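Local atomic coordinates of GCN5 like acetylase + bromodomain (Cryptosporidium parvum, PDB entry 4LDF), a protein that probably acetylates histone H3 as a GCN5-type acetyltransferase, the part present here being its bromodomain, a module that in relatives recognises acetylated lysine. Residues A[72-75]-A[76-80]. Residues are numbered along the deposited sequence; the frame is centred on the assembly and turned at random.
Sequences SEFS and SELKR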
ATOM      1  N   SER A  72      -9.153  -1.681  10.216  1.00 20.99           N
ATOM      2  CA  SER A  72      -7.866  -1.972  10.879  1.00 21.43           C
ATOM      3  C   SER A  72      -6.992  -2.957  10.107  1.00 23.07           C
ATOM      4  O   SER A  72      -5.790  -2.717   9.957  1.00 21.07           O
ATOM      5  CB  SER A  72      -8.055  -2.420  12.335  1.00 24.86           C
ATOM      6  OG  SER A  72      -8.926  -3.537  12.429  1.00 36.17           O
ATOM      7  N   GLU A  73      -7.609  -4.024   9.576  1.00 20.10           N
ATOM      8  CA  GLU A  73      -6.960  -5.053   8.753  1.00 20.59           C
ATOM      9  C   GLU A  73      -6.264  -4.397   7.552  1.00 25.64           C
ATOM     10  O   GLU A  73      -5.105  -4.703   7.279  1.00 26.07           O
ATOM     11  CB  GLU A  73      -8.011  -6.063   8.235  1.00 21.81           C
ATOM     12  CG  GLU A  73      -8.465  -7.075   9.270  1.00 33.57           C
ATOM     13  CD  GLU A  73      -9.444  -8.142   8.801  1.00 49.95           C
ATOM     14  OE1 GLU A  73      -9.855  -8.120   7.619  1.00 30.53           O
ATOM     15  OE2 GLU A  73      -9.806  -9.004   9.633  1.00 48.54           O
ATOM     16  N   PHE A  74      -6.964  -3.461   6.855  1.00 21.06           N
ATOM     17  CA  PHE A  74      -6.381  -2.782   5.703  1.00 18.37           C
ATOM     18  C   PHE A  74      -5.313  -1.756   6.119  1.00 21.87           C
ATOM     19  O   PHE A  74      -4.235  -1.729   5.525  1.00 20.31           O
ATOM     20  CB  PHE A  74      -7.467  -2.129   4.818  1.00 18.45           C
ATOM     21  CG  PHE A  74      -6.854  -1.213   3.790  1.00 18.85           C
ATOM     22  CD1 PHE A  74      -6.070  -1.726   2.756  1.00 20.28           C
ATOM     23  CD2 PHE A  74      -6.999   0.168   3.890  1.00 19.19           C
ATOM     24  CE1 PHE A  74      -5.436  -0.875   1.849  1.00 20.26           C
ATOM     25  CE2 PHE A  74      -6.338   1.017   3.003  1.00 20.95           C
ATOM     26  CZ  PHE A  74      -5.572   0.485   1.979  1.00 19.47           C
ATOM     27  N   SER A  75      -5.617  -0.906   7.113  1.00 19.04           N
ATOM     28  CA  SER A  75      -4.677   0.125   7.584  1.00 19.86           C
ATOM     29  C   SER A  75      -3.357  -0.459   8.102  1.00 23.70           C
ATOM     30  O   SER A  75      -2.311   0.147   7.870  1.00 23.04           O
ATOM     31  CB  SER A  75      -5.330   1.076   8.586  1.00 22.35           C
ATOM     32  OG  SER A  75      -5.907   0.391   9.683  1.00 28.56           O
ATOM     33  N   SER A  76      -3.389  -1.676   8.713  1.00 20.80           N
ATOM     34  CA  SER A  76      -2.182  -2.372   9.184  1.00 19.65           C
ATOM     35  C   SER A  76      -1.328  -2.787   7.990  1.00 20.75           C
ATOM     36  O   SER A  76      -0.111  -2.614   8.023  1.00 19.01           O
ATOM     37  CB  SER A  76      -2.538  -3.608  10.001  1.00 22.44           C
ATOM     38  OG  SER A  76      -3.457  -3.284  11.027  1.00 33.21           O
ATOM     39  N   GLU A  77      -1.974  -3.340   6.948  1.00 16.63           N
ATOM     40  CA  GLU A  77      -1.344  -3.791   5.718  1.00 16.64           C
ATOM     41  C   GLU A  77      -0.762  -2.611   4.939  1.00 21.17           C
ATOM     42  O   GLU A  77       0.358  -2.704   4.455  1.00 20.03           O
ATOM     43  CB  GLU A  77      -2.354  -4.538   4.830  1.00 17.45           C
ATOM     44  CG  GLU A  77      -1.652  -5.248   3.680  1.00 15.89           C
ATOM     45  CD  GLU A  77      -2.421  -6.352   2.991  1.00 32.12           C
ATOM     46  OE1 GLU A  77      -1.813  -7.060   2.153  1.00 21.83           O
ATOM     47  OE2 GLU A  77      -3.621  -6.525   3.303  1.00 25.11           O
ATOM     48  N   LEU A  78      -1.543  -1.520   4.786  1.00 18.71           N
ATOM     49  CA  LEU A  78      -1.067  -0.332   4.085  1.00 18.42           C
ATOM     50  C   LEU A  78       0.129   0.265   4.823  1.00 22.53           C
ATOM     51  O   LEU A  78       1.096   0.652   4.162  1.00 22.80           O
ATOM     52  CB  LEU A  78      -2.184   0.720   3.884  1.00 18.30           C
ATOM     53  CG  LEU A  78      -1.765   2.028   3.183  1.00 20.86           C
ATOM     54  CD1 LEU A  78      -1.305   1.774   1.741  1.00 20.62           C
ATOM     55  CD2 LEU A  78      -2.881   3.054   3.236  1.00 22.07           C
ATOM     56  N   LYS A  79       0.084   0.328   6.176  1.00 19.25           N
ATOM     57  CA  LYS A  79       1.221   0.841   6.960  1.00 19.37           C
ATOM     58  C   LYS A  79       2.440  -0.057   6.750  1.00 21.37           C
ATOM     59  O   LYS A  79       3.538   0.459   6.541  1.00 19.59           O
ATOM     60  CB  LYS A  79       0.908   0.957   8.464  1.00 22.74           C
ATOM     61  CG  LYS A  79       1.956   1.801   9.176  1.00 34.57           C
ATOM     62  CD  LYS A  79       1.934   1.643  10.667  1.00 43.52           C
ATOM     63  CE  LYS A  79       2.891   2.619  11.316  1.00 42.51           C
ATOM     64  NZ  LYS A  79       4.305   2.138  11.282  1.00 30.93           N
ATOM     65  N   ARG A  80       2.233  -1.395   6.809  1.00 16.98           N
ATOM     66  CA  ARG A  80       3.240  -2.431   6.572  1.00 15.47           C
ATOM     67  C   ARG A  80       3.885  -2.243   5.186  1.00 19.46           C
ATOM     68  O   ARG A  80       5.098  -2.390   5.070  1.00 18.48           O
ATOM     69  CB  ARG A  80       2.615  -3.842   6.719  1.00 13.57           C
ATOM     70  CG  ARG A  80       3.560  -5.002   6.298  1.00 21.12           C
ATOM     71  CD  ARG A  80       3.284  -6.348   6.965  1.00 22.47           C
ATOM     72  NE  ARG A  80       1.859  -6.683   7.054  1.00 26.34           N
ATOM     73  CZ  ARG A  80       1.143  -7.242   6.084  1.00 41.33           C
ATOM     74  NH1 ARG A  80      -0.138  -7.521   6.275  1.00 36.47           N
ATOM     75  NH2 ARG A  80       1.703  -7.528   4.913  1.00 27.09           N
TER
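Over one face of the F74 ring sits L78, whose CB lies 4.3 Å from the ring centroid and 26° off the normal, a CH-pi contact one helical turn on. L78 CD2 lies on the same side but beyond the rim at CZ and CE2, 3.9 Å from F74 CZ. The ring also meets Y68 edge-to-face. E77 CA lies over one face of the R80 guanidinium, offset toward its rim. F74 and L78 both set out with CG anti to the backbone N (chi1 169° in F74), and the two side chains run alongside each other off the same flank of the helix. In the backbone of this pair L78 N bonds to F74 O at 2.8 Å. S76 N bonds to S72 O (2.9 Å) and K79 N to S75 O (2.9 Å), whereas E77 N to E73 O is weak at 3.4 Å. S76 OG also comes within 2.6 Å of S72 O, its chi1 of -52° turning it back along the helix. The extended E77 carboxylate is buried, its charge met by K62 and its oxygens further bonded by T54 and Y68. K79 runs outward to a salt bridge with D83. This i to i+4 pairing on helix 71-88 is that of an amphipathic helix in the bromodomain's left-handed four-helix bundle: F74 and L78 pack against helices 14-27, 56-64 and 93-110, while S72, S76 and K79 occupy the exposed side.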